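Local coordinates for protein endo-1,4-beta-xylanase I (Hypocrea jecorina, PDB 1XYN) that hydrolyses the internal beta-1,4-xylosidic bonds of xylan, a plant cell-wall hemicellulose, releasing xylooligosaccharides and xylose, at residues 48-53 with 172-177; 68-73 with 113-118; 89-94 with 103-108; 95-100 with 139-144. All blocks are in the same frame, centred on the assembly; numbering follows the deposited sequence.

Interaction 1: residues 48-53 with 172-177; sequences INFGGS and ASQSVS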
loop_
_atom_site.group_PDB
_atom_site.type_symbol
_atom_site.label_atom_id
_atom_site.label_comp_id
_atom_site.label_asym_id
_atom_site.label_seq_id
_atom_site.Cartn_x
_atom_site.Cartn_y
_atom_site.Cartn_z
ATOM N N ILE A 48 27.104 -4.700 7.155
ATOM C CA ILE A 48 26.927 -4.323 5.763
ATOM C C ILE A 48 27.591 -3.005 5.363
ATOM O O ILE A 48 27.359 -1.962 5.975
ATOM C CB ILE A 48 25.433 -4.268 5.410
ATOM C CG1 ILE A 48 24.783 -5.626 5.667
ATOM C CG2 ILE A 48 25.248 -3.873 3.955
ATOM C CD1 ILE A 48 23.274 -5.620 5.454
ATOM N N ASN A 49 28.405 -3.073 4.312
ATOM C CA ASN A 49 29.116 -1.916 3.775
ATOM C C ASN A 49 28.357 -1.345 2.585
ATOM O O ASN A 49 27.843 -2.093 1.746
ATOM C CB ASN A 49 30.513 -2.324 3.312
ATOM C CG ASN A 49 31.286 -3.077 4.377
ATOM O OD1 ASN A 49 32.083 -2.488 5.112
ATOM N ND2 ASN A 49 31.061 -4.390 4.464
ATOM N N PHE A 50 28.274 -0.019 2.531
ATOM C CA PHE A 50 27.599 0.687 1.445
ATOM C C PHE A 50 28.401 1.954 1.165
ATOM O O PHE A 50 29.161 2.418 2.011
ATOM C CB PHE A 50 26.153 1.037 1.828
ATOM C CG PHE A 50 26.041 2.053 2.939
ATOM C CD1 PHE A 50 26.229 1.677 4.271
ATOM C CD2 PHE A 50 25.770 3.390 2.649
ATOM C CE1 PHE A 50 26.155 2.615 5.295
ATOM C CE2 PHE A 50 25.692 4.339 3.664
ATOM C CZ PHE A 50 25.887 3.949 4.992
ATOM N N GLY A 51 28.263 2.503 -0.031
ATOM C CA GLY A 51 29.004 3.705 -0.353
ATOM C C GLY A 51 28.653 4.211 -1.730
ATOM O O GLY A 51 28.213 3.452 -2.587
ATOM N N GLY A 52 28.832 5.499 -1.948
ATOM C CA GLY A 52 28.515 6.050 -3.245
ATOM C C GLY A 52 27.802 7.367 -3.105
ATOM O O GLY A 52 28.083 8.143 -2.193
ATOM N N SER A 53 26.875 7.624 -4.014
ATOM C CA SER A 53 26.135 8.864 -3.979
ATOM C C SER A 53 24.651 8.575 -3.804
ATOM O O SER A 53 24.199 7.448 -3.985
ATOM C CB SER A 53 26.395 9.679 -5.252
ATOM O OG SER A 53 25.750 9.124 -6.386
ATOM N N ALA A 172 21.107 7.720 -7.508
ATOM C CA ALA A 172 21.962 7.045 -6.538
ATOM C C ALA A 172 22.817 5.950 -7.190
ATOM O O ALA A 172 22.343 5.203 -8.047
ATOM C CB ALA A 172 21.102 6.443 -5.421
ATOM N N SER A 173 24.088 5.898 -6.804
ATOM C CA SER A 173 25.030 4.895 -7.293
ATOM C C SER A 173 25.685 4.370 -6.036
ATOM O O SER A 173 26.491 5.063 -5.412
ATOM C CB SER A 173 26.082 5.519 -8.215
ATOM O OG SER A 173 25.488 6.030 -9.399
ATOM N N GLN A 174 25.302 3.158 -5.650
ATOM C CA GLN A 174 25.801 2.557 -4.428
ATOM C C GLN A 174 26.519 1.225 -4.602
ATOM O O GLN A 174 26.127 0.400 -5.417
ATOM C CB GLN A 174 24.632 2.371 -3.447
ATOM C CG GLN A 174 24.063 3.675 -2.873
ATOM C CD GLN A 174 24.983 4.308 -1.839
ATOM O OE1 GLN A 174 25.521 3.618 -0.978
ATOM N NE2 GLN A 174 25.164 5.620 -1.922
ATOM N N SER A 175 27.552 1.024 -3.791
ATOM C CA SER A 175 28.345 -0.203 -3.774
ATOM C C SER A 175 27.873 -0.943 -2.518
ATOM O O SER A 175 27.821 -0.352 -1.443
ATOM C CB SER A 175 29.833 0.139 -3.646
ATOM O OG SER A 175 30.213 1.149 -4.576
ATOM N N VAL A 176 27.544 -2.225 -2.661
ATOM C CA VAL A 176 27.035 -3.055 -1.561
ATOM C C VAL A 176 27.876 -4.317 -1.295
ATOM O O VAL A 176 28.306 -4.982 -2.233
ATOM C CB VAL A 176 25.584 -3.504 -1.881
ATOM C CG1 VAL A 176 25.044 -4.432 -0.811
ATOM C CG2 VAL A 176 24.692 -2.290 -2.067
ATOM N N SER A 177 28.096 -4.644 -0.018
ATOM C CA SER A 177 28.850 -5.843 0.369
ATOM C C SER A 177 28.827 -6.137 1.874
ATOM O O SER A 177 28.363 -5.325 2.674
ATOM C CB SER A 177 30.307 -5.768 -0.104
ATOM O OG SER A 177 31.057 -4.830 0.640
#
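Q174 and S53 meet in the tight part of this antiparallel pairing of strands 48-56 and 168-177. The glutamine chain is bent (chi2 -74°), which brings CD over the neighbouring backbone, 3.4 Å from G51 O. From there NE2 donates to S53 O at 2.9 Å, the acceptor lying in the amide plane and the donor above the carbonyl plane. S173 N reaches the same oxygen from the opposite face at 3.2 Å. OE1 of Q174 lies in the plane of the F50 ring at its edge, 3.6 Å from CD2. G52 CA comes within 3.1 Å of S173 O, where any CB would collide. On the buried face, with F50 and Q174, V176 packs on V161 and F24.

The other face, carrying N49, S53, S173, S175 and S177, is looser and more solvent-facing. At its far end S177 O accepts from N49 N at 2.8 Å and, weakly, from N49 ND2. An alanine replacing Q174 would probably leave S53 O to S173 N alone of the two donors and open a gap at the F50 edge. Backbone bonds thus join the strands at both ends, less evenly in the middle, and one buried amide adds a side-chain bond.

Interaction 2: residues 68-73 with 113-118; sequences WSTNPL and PSIQGT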
loop_
_atom_site.group_PDB
_atom_site.type_symbol
_atom_site.label_atom_id
_atom_site.label_comp_id
_atom_site.label_asym_id
_atom_site.label_seq_id
_atom_site.Cartn_x
_atom_site.Cartn_y
_atom_site.Cartn_z
ATOM N N TRP A 68 13.140 -8.040 5.598
ATOM C CA TRP A 68 11.938 -8.680 6.108
ATOM C C TRP A 68 12.277 -9.803 7.083
ATOM O O TRP A 68 13.414 -10.265 7.164
ATOM C CB TRP A 68 11.103 -9.249 4.958
ATOM C CG TRP A 68 10.404 -8.203 4.173
ATOM C CD1 TRP A 68 10.947 -7.418 3.206
ATOM C CD2 TRP A 68 9.044 -7.766 4.333
ATOM N NE1 TRP A 68 10.017 -6.510 2.756
ATOM C CE2 TRP A 68 8.839 -6.702 3.428
ATOM C CE3 TRP A 68 7.978 -8.170 5.155
ATOM C CZ2 TRP A 68 7.615 -6.031 3.321
ATOM C CZ3 TRP A 68 6.762 -7.503 5.046
ATOM C CH2 TRP A 68 6.593 -6.446 4.135
ATOM N N SER A 69 11.256 -10.262 7.787
ATOM C CA SER A 69 11.388 -11.326 8.766
ATOM C C SER A 69 10.052 -12.057 8.769
ATOM O O SER A 69 9.024 -11.470 8.432
ATOM C CB SER A 69 11.677 -10.712 10.140
ATOM O OG SER A 69 11.601 -11.664 11.175
ATOM N N THR A 70 10.073 -13.352 9.068
ATOM C CA THR A 70 8.843 -14.130 9.112
ATOM C C THR A 70 8.635 -14.782 10.469
ATOM O O THR A 70 9.598 -15.098 11.171
ATOM C CB THR A 70 8.768 -15.202 7.994
ATOM O OG1 THR A 70 9.982 -15.950 7.952
ATOM C CG2 THR A 70 8.542 -14.547 6.645
ATOM N N ASN A 71 7.363 -14.901 10.849
ATOM C CA ASN A 71 6.938 -15.498 12.117
ATOM C C ASN A 71 7.673 -14.926 13.334
ATOM O O ASN A 71 8.462 -15.621 13.975
ATOM C CB ASN A 71 7.093 -17.018 12.057
ATOM C CG ASN A 71 6.233 -17.728 13.074
ATOM O OD1 ASN A 71 5.008 -17.572 13.096
ATOM N ND2 ASN A 71 6.868 -18.522 13.922
ATOM N N PRO A 72 7.373 -13.668 13.707
ATOM C CA PRO A 72 6.410 -12.736 13.104
ATOM C C PRO A 72 6.870 -12.049 11.810
ATOM O O PRO A 72 8.071 -11.933 11.550
ATOM C CB PRO A 72 6.229 -11.705 14.214
ATOM C CG PRO A 72 7.620 -11.589 14.764
ATOM C CD PRO A 72 8.053 -13.040 14.857
ATOM N N LEU A 73 5.902 -11.569 11.024
ATOM C CA LEU A 73 6.188 -10.861 9.777
ATOM C C LEU A 73 6.615 -9.437 10.140
ATOM O O LEU A 73 5.830 -8.684 10.722
ATOM C CB LEU A 73 4.954 -10.837 8.863
ATOM C CG LEU A 73 5.073 -10.066 7.537
ATOM C CD1 LEU A 73 6.179 -10.653 6.678
ATOM C CD2 LEU A 73 3.754 -10.087 6.794
ATOM N N PRO A 113 1.031 -4.615 1.096
ATOM C CA PRO A 113 1.734 -5.682 0.386
ATOM C C PRO A 113 2.982 -6.147 1.127
ATOM O O PRO A 113 3.731 -5.337 1.682
ATOM C CB PRO A 113 2.064 -5.033 -0.958
ATOM C CG PRO A 113 2.154 -3.579 -0.630
ATOM C CD PRO A 113 0.974 -3.392 0.277
ATOM N N SER A 114 3.187 -7.461 1.142
ATOM C CA SER A 114 4.341 -8.047 1.807
ATOM C C SER A 114 4.806 -9.291 1.078
ATOM O O SER A 114 4.204 -9.702 0.086
ATOM C CB SER A 114 4.001 -8.410 3.258
ATOM O OG SER A 114 3.175 -9.554 3.320
ATOM N N ILE A 115 5.873 -9.894 1.598
ATOM C CA ILE A 115 6.444 -11.107 1.035
ATOM C C ILE A 115 5.501 -12.291 1.244
ATOM O O ILE A 115 5.721 -13.374 0.700
ATOM C CB ILE A 115 7.819 -11.431 1.672
ATOM C CG1 ILE A 115 7.693 -11.519 3.196
ATOM C CG2 ILE A 115 8.837 -10.370 1.290
ATOM C CD1 ILE A 115 8.963 -11.934 3.893
ATOM N N GLN A 116 4.453 -12.068 2.037
ATOM C CA GLN A 116 3.445 -13.086 2.339
ATOM C C GLN A 116 2.104 -12.728 1.703
ATOM O O GLN A 116 1.075 -13.360 1.985
ATOM C CB GLN A 116 3.258 -13.203 3.854
ATOM C CG GLN A 116 4.540 -13.467 4.625
ATOM C CD GLN A 116 4.284 -14.041 6.013
ATOM O OE1 GLN A 116 3.166 -14.460 6.336
ATOM N NE2 GLN A 116 5.324 -14.075 6.834
ATOM N N GLY A 117 2.140 -11.755 0.799
ATOM C CA GLY A 117 0.933 -11.277 0.150
ATOM C C GLY A 117 0.528 -10.023 0.903
ATOM O O GLY A 117 1.313 -9.509 1.700
ATOM N N THR A 118 -0.662 -9.493 0.647
ATOM C CA THR A 118 -1.095 -8.301 1.372
ATOM C C THR A 118 -1.434 -8.733 2.799
ATOM O O THR A 118 -2.210 -9.680 3.019
ATOM C CB THR A 118 -2.275 -7.592 0.676
ATOM O OG1 THR A 118 -3.352 -8.511 0.478
ATOM C CG2 THR A 118 -1.830 -7.056 -0.677
HETATM O O HOH W 1 5.114 -15.411 9.302
#
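I115 lies over one face of the W68 indole: its CG2 stands 4.0 Å from the centroid of the five-membered ring, 10° off the normal, a CH-pi contact. CD1 of the isoleucine reaches W68 CB at 3.6 Å, and S114 CB touches the six-membered ring 3.4 Å from W68 CH2. I115 CG1, set between the backbone N and carbonyl carbon (chi1 55°), meets L73 CD1 at 3.9 Å. L73 and Q116 reach tip to tip, and Q116 NE2 lies 3.3 Å from T70 CG2. NE2 also donates to a water that accepts from N71 N, each bond 2.8 Å.

Further out, S114 OG accepts from Q116 N at 3.1 Å, an ST turn within the type I turn S114-G117. Y66 OH, bonded to its NE1, and the rings of Y158 and F121 position the indole; Q31 of the second subunit bonds to Q116 O. An alanine at W68 would probably leave I115 CG2 and S114 CB without the surface they rest on and Y66 OH without its donor. PSIQG marks the tip of the family 11 thumb, which rests on the tryptophan through apolar contacts, a water joining Q116 to N71, consistent with a mobile tip.

Interaction 3: residues 89-94 with 103-108; sequences GTVKGT and TIWENT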
loop_
_atom_site.group_PDB
_atom_site.type_symbol
_atom_site.label_atom_id
_atom_site.label_comp_id
_atom_site.label_asym_id
_atom_site.label_seq_id
_atom_site.Cartn_x
_atom_site.Cartn_y
_atom_site.Cartn_z
ATOM N N GLY A 89 4.563 6.584 12.932
ATOM C CA GLY A 89 4.622 5.645 14.033
ATOM C C GLY A 89 4.926 6.194 15.408
ATOM O O GLY A 89 4.657 7.350 15.716
ATOM N N THR A 90 5.541 5.339 16.217
ATOM C CA THR A 90 5.884 5.646 17.593
ATOM C C THR A 90 7.382 5.524 17.874
ATOM O O THR A 90 8.006 4.518 17.535
ATOM C CB THR A 90 5.136 4.673 18.534
ATOM O OG1 THR A 90 3.732 4.702 18.239
ATOM C CG2 THR A 90 5.361 5.038 19.988
ATOM N N VAL A 91 7.956 6.548 18.495
ATOM C CA VAL A 91 9.367 6.501 18.851
ATOM C C VAL A 91 9.473 5.571 20.057
ATOM O O VAL A 91 8.632 5.603 20.952
ATOM C CB VAL A 91 9.925 7.890 19.212
ATOM C CG1 VAL A 91 11.445 7.834 19.372
ATOM C CG2 VAL A 91 9.557 8.891 18.143
ATOM N N LYS A 92 10.484 4.712 20.048
ATOM C CA LYS A 92 10.702 3.756 21.121
ATOM C C LYS A 92 11.941 4.056 21.954
ATOM O O LYS A 92 11.963 3.791 23.157
ATOM C CB LYS A 92 10.778 2.349 20.541
ATOM C CG LYS A 92 9.439 1.854 20.043
ATOM C CD LYS A 92 8.515 1.576 21.211
ATOM C CE LYS A 92 7.124 1.260 20.754
ATOM N NZ LYS A 92 6.331 0.691 21.869
ATOM N N GLY A 93 12.965 4.613 21.318
ATOM C CA GLY A 93 14.180 4.932 22.036
ATOM C C GLY A 93 15.305 5.241 21.080
ATOM O O GLY A 93 15.076 5.808 20.020
ATOM N N THR A 94 16.527 4.901 21.470
ATOM C CA THR A 94 17.689 5.138 20.624
ATOM C C THR A 94 18.724 4.027 20.747
ATOM O O THR A 94 18.614 3.130 21.587
ATOM C CB THR A 94 18.409 6.489 20.947
ATOM O OG1 THR A 94 18.996 6.423 22.253
ATOM C CG2 THR A 94 17.446 7.674 20.859
ATOM N N THR A 103 17.215 7.037 16.084
ATOM C CA THR A 103 15.963 7.063 16.825
ATOM C C THR A 103 15.164 5.859 16.320
ATOM O O THR A 103 15.005 5.653 15.116
ATOM C CB THR A 103 15.177 8.387 16.644
ATOM O OG1 THR A 103 14.740 8.515 15.289
ATOM C CG2 THR A 103 16.056 9.573 16.992
ATOM N N ILE A 104 14.751 5.011 17.244
ATOM C CA ILE A 104 14.005 3.817 16.897
ATOM C C ILE A 104 12.511 4.103 16.900
ATOM O O ILE A 104 12.020 4.815 17.770
ATOM C CB ILE A 104 14.347 2.684 17.876
ATOM C CG1 ILE A 104 15.856 2.424 17.834
ATOM C CG2 ILE A 104 13.561 1.417 17.544
ATOM C CD1 ILE A 104 16.338 1.440 18.872
ATOM N N TRP A 105 11.816 3.590 15.885
ATOM C CA TRP A 105 10.373 3.756 15.738
ATOM C C TRP A 105 9.735 2.403 15.490
ATOM O O TRP A 105 10.383 1.473 15.014
ATOM C CB TRP A 105 10.021 4.626 14.518
ATOM C CG TRP A 105 10.593 5.991 14.503
ATOM C CD1 TRP A 105 11.903 6.332 14.299
ATOM C CD2 TRP A 105 9.873 7.216 14.635
ATOM N NE1 TRP A 105 12.039 7.697 14.284
ATOM C CE2 TRP A 105 10.811 8.270 14.491
ATOM C CE3 TRP A 105 8.524 7.532 14.857
ATOM C CZ2 TRP A 105 10.445 9.623 14.563
ATOM C CZ3 TRP A 105 8.155 8.877 14.924
ATOM C CH2 TRP A 105 9.119 9.907 14.777
ATOM N N GLU A 106 8.463 2.292 15.839
ATOM C CA GLU A 106 7.701 1.081 15.583
ATOM C C GLU A 106 6.452 1.604 14.897
ATOM O O GLU A 106 5.879 2.619 15.309
ATOM C CB GLU A 106 7.329 0.327 16.860
ATOM C CG GLU A 106 6.378 -0.854 16.580
ATOM C CD GLU A 106 6.288 -1.872 17.716
ATOM O OE1 GLU A 106 6.149 -1.463 18.889
ATOM O OE2 GLU A 106 6.351 -3.091 17.431
ATOM N N ASN A 107 6.046 0.930 13.831
ATOM C CA ASN A 107 4.877 1.344 13.082
ATOM C C ASN A 107 4.132 0.106 12.649
ATOM O O ASN A 107 4.645 -1.005 12.761
ATOM C CB ASN A 107 5.307 2.157 11.858
ATOM C CG ASN A 107 4.132 2.760 11.116
ATOM O OD1 ASN A 107 3.101 3.081 11.714
ATOM N ND2 ASN A 107 4.285 2.934 9.811
ATOM N N THR A 108 2.900 0.294 12.200
ATOM C CA THR A 108 2.093 -0.818 11.752
ATOM C C THR A 108 1.528 -0.491 10.375
ATOM O O THR A 108 1.152 0.645 10.090
ATOM C CB THR A 108 0.959 -1.126 12.754
ATOM O OG1 THR A 108 1.518 -1.282 14.065
ATOM C CG2 THR A 108 0.232 -2.412 12.373
HETATM O O HOH W 2 2.880 3.270 16.029
#
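T90 and E106 form an antiparallel hydrogen-bonded pair, T90 N to E106 O 2.9 Å, in strands 143° apart in direction, and two residues further K92 and G93 both face I104 in a beta bulge. There K92 N donates to I104 O at 2.7 Å and I104 N to G93 O at 2.9 Å.

On the face shared by V91 and W105, the valine lays CG2, anti to its carbonyl carbon, over the indole six-membered ring, 3.5 Å from its centroid and 10° off the normal. G89 C lies at the indole edge, in its plane, and W105 NE1 donates to T103 OG1 at 3.0 Å, the acceptor tilted from the ring plane. E106 lies on the opposite face, and the bent chain of K92 passes its extended chain; CE lies 3.4 Å from OE1, and NZ makes a long salt bridge to it at 3.7 Å. A water links T90 OG1 and E106 O.

The pair belongs to the hairpin of strands 90-97 and 100-109. Strand 100-109 also bonds to strand 119-128, where N107 ND2 is hydrogen-bonded to Q123 OE1, a probable substrate-binding residue, while I104 packs against A145 and W146 of helix 139-148.

Interaction 4: residues 95-100 with 139-144; sequences VTSDGA and VQNHFN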
loop_
_atom_site.group_PDB
_atom_site.type_symbol
_atom_site.label_atom_id
_atom_site.label_comp_id
_atom_site.label_asym_id
_atom_site.label_seq_id
_atom_site.Cartn_x
_atom_site.Cartn_y
_atom_site.Cartn_z
ATOM N N VAL A 95 19.724 4.105 19.879
ATOM C CA VAL A 95 20.834 3.174 19.843
ATOM C C VAL A 95 21.966 3.917 19.167
ATOM O O VAL A 95 21.756 4.626 18.192
ATOM C CB VAL A 95 20.500 1.889 19.042
ATOM C CG1 VAL A 95 19.988 2.233 17.644
ATOM C CG2 VAL A 95 21.730 0.981 18.956
ATOM N N THR A 96 23.139 3.864 19.771
ATOM C CA THR A 96 24.297 4.516 19.197
ATOM C C THR A 96 25.049 3.416 18.470
ATOM O O THR A 96 25.392 2.381 19.053
ATOM C CB THR A 96 25.171 5.158 20.281
ATOM O OG1 THR A 96 24.371 6.080 21.029
ATOM C CG2 THR A 96 26.351 5.905 19.657
ATOM N N SER A 97 25.239 3.609 17.177
ATOM C CA SER A 97 25.924 2.614 16.385
ATOM C C SER A 97 26.598 3.253 15.190
ATOM O O SER A 97 26.083 4.207 14.609
ATOM C CB SER A 97 24.918 1.560 15.910
ATOM O OG SER A 97 25.574 0.428 15.379
ATOM N N ASP A 98 27.798 2.767 14.899
ATOM C CA ASP A 98 28.584 3.202 13.759
ATOM C C ASP A 98 28.788 4.696 13.530
ATOM O O ASP A 98 28.636 5.183 12.411
ATOM C CB ASP A 98 28.019 2.539 12.506
ATOM C CG ASP A 98 27.822 1.050 12.690
ATOM O OD1 ASP A 98 28.830 0.319 12.761
ATOM O OD2 ASP A 98 26.660 0.616 12.801
ATOM N N GLY A 99 29.161 5.416 14.585
ATOM C CA GLY A 99 29.414 6.843 14.454
ATOM C C GLY A 99 28.262 7.800 14.724
ATOM O O GLY A 99 28.445 9.016 14.640
ATOM N N ALA A 100 27.084 7.282 15.054
ATOM C CA ALA A 100 25.954 8.157 15.331
ATOM C C ALA A 100 24.840 7.463 16.101
ATOM O O ALA A 100 24.861 6.246 16.288
ATOM C CB ALA A 100 25.403 8.725 14.038
ATOM N N VAL A 139 24.516 -4.427 11.750
ATOM C CA VAL A 139 23.124 -4.819 11.942
ATOM C C VAL A 139 22.726 -5.436 13.286
ATOM O O VAL A 139 21.585 -5.261 13.727
ATOM C CB VAL A 139 22.625 -5.723 10.785
ATOM C CG1 VAL A 139 22.551 -4.923 9.495
ATOM C CG2 VAL A 139 23.541 -6.912 10.608
ATOM N N GLN A 140 23.644 -6.147 13.940
ATOM C CA GLN A 140 23.331 -6.769 15.231
ATOM C C GLN A 140 23.005 -5.735 16.301
ATOM O O GLN A 140 22.118 -5.951 17.116
ATOM C CB GLN A 140 24.459 -7.675 15.726
ATOM C CG GLN A 140 24.275 -9.148 15.389
ATOM C CD GLN A 140 22.972 -9.749 15.900
ATOM O OE1 GLN A 140 22.770 -9.909 17.101
ATOM N NE2 GLN A 140 22.098 -10.124 14.976
ATOM N N ASN A 141 23.720 -4.616 16.295
ATOM C CA ASN A 141 23.466 -3.557 17.264
ATOM C C ASN A 141 22.014 -3.081 17.181
ATOM O O ASN A 141 21.411 -2.729 18.196
ATOM C CB ASN A 141 24.421 -2.384 17.034
ATOM C CG ASN A 141 25.875 -2.729 17.376
ATOM O OD1 ASN A 141 26.162 -3.776 17.962
ATOM N ND2 ASN A 141 26.790 -1.838 17.022
ATOM N N HIS A 142 21.453 -3.081 15.976
ATOM C CA HIS A 142 20.071 -2.668 15.783
ATOM C C HIS A 142 19.118 -3.764 16.210
ATOM O O HIS A 142 18.111 -3.489 16.846
ATOM C CB HIS A 142 19.820 -2.251 14.335
ATOM C CG HIS A 142 20.560 -1.011 13.946
ATOM N ND1 HIS A 142 20.065 0.252 14.177
ATOM C CD2 HIS A 142 21.802 -0.837 13.430
ATOM C CE1 HIS A 142 20.967 1.151 13.828
ATOM N NE2 HIS A 142 22.030 0.515 13.374
ATOM N N PHE A 143 19.453 -5.010 15.905
ATOM C CA PHE A 143 18.599 -6.124 16.294
ATOM C C PHE A 143 18.557 -6.263 17.827
ATOM O O PHE A 143 17.518 -6.610 18.399
ATOM C CB PHE A 143 19.100 -7.424 15.658
ATOM C CG PHE A 143 19.123 -7.405 14.151
ATOM C CD1 PHE A 143 18.191 -6.662 13.431
ATOM C CD2 PHE A 143 20.072 -8.143 13.452
ATOM C CE1 PHE A 143 18.201 -6.654 12.042
ATOM C CE2 PHE A 143 20.090 -8.141 12.061
ATOM C CZ PHE A 143 19.152 -7.396 11.357
ATOM N N ASN A 144 19.690 -6.009 18.483
ATOM C CA ASN A 144 19.769 -6.089 19.940
ATOM C C ASN A 144 18.928 -4.970 20.554
ATOM O O ASN A 144 18.086 -5.223 21.416
ATOM C CB ASN A 144 21.224 -5.979 20.428
ATOM C CG ASN A 144 22.044 -7.243 20.157
ATOM O OD1 ASN A 144 21.521 -8.258 19.700
ATOM N ND2 ASN A 144 23.330 -7.178 20.445
HETATM O O HOH W 3 24.228 1.566 12.046
#
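N141 and S97 make the direct polar link: N141 ND2 donates to S97 OG at 3.1 Å, nearly straight at 166°, with the acceptor in the amide plane. The serine hydroxyl, anti to its backbone N (chi1 -168°), donates to D98 OD2 at 2.8 Å, meeting the carboxylate from above its plane. OG therefore accepts one bond and donates another.

A water makes the second polar link. It donates to D98 OD2 at 2.7 Å and lies in the ring plane of H142, 2.8 Å from NE2. ND1 of the same ring bonds to S126 OG, so both ring nitrogens have partners; the nearby carboxylate would probably favour a protonated imidazole.

The rest is van der Waals contact. V95 crosses H142 at about a right angle, its CG1 4.0 Å from ND1, and V95 CG2 touches N141 O at 3.8 Å. S97 CB lies 4.0 Å from H142 NE2, and Y102 meets the ring edge-to-face.

S97 to A100, a type I' turn, closes the hairpin of strands 90-97 and 100-109, and residues 139-144 of helix 139-148 run antiparallel to residues 95-97: the lone helix of the family 11 jelly roll, packed against its sheet.

Interactions 1 and 4 are partly buried, whereas 2 and 3 lie at the surface. Interactions 3 and 4 share strand 90-97, and their side chains touch, I104 on V95; both also bear on helix 139-148, which I48 of interaction 1 meets through V139. Interactions 1 and 3 both pair antiparallel strands by backbone bonds, but 1 belongs to the five-strand sheet and 3 to a hairpin of the other, on the far side of the chain's centre. Interaction 2 joins loop and strand ends by apolar side chains and a water, interaction 4 helix to strand through one direct and one water-bridged polar link with apolar packing. Backbone bonding thus dominates within the sheets, side-chain contacts between elements.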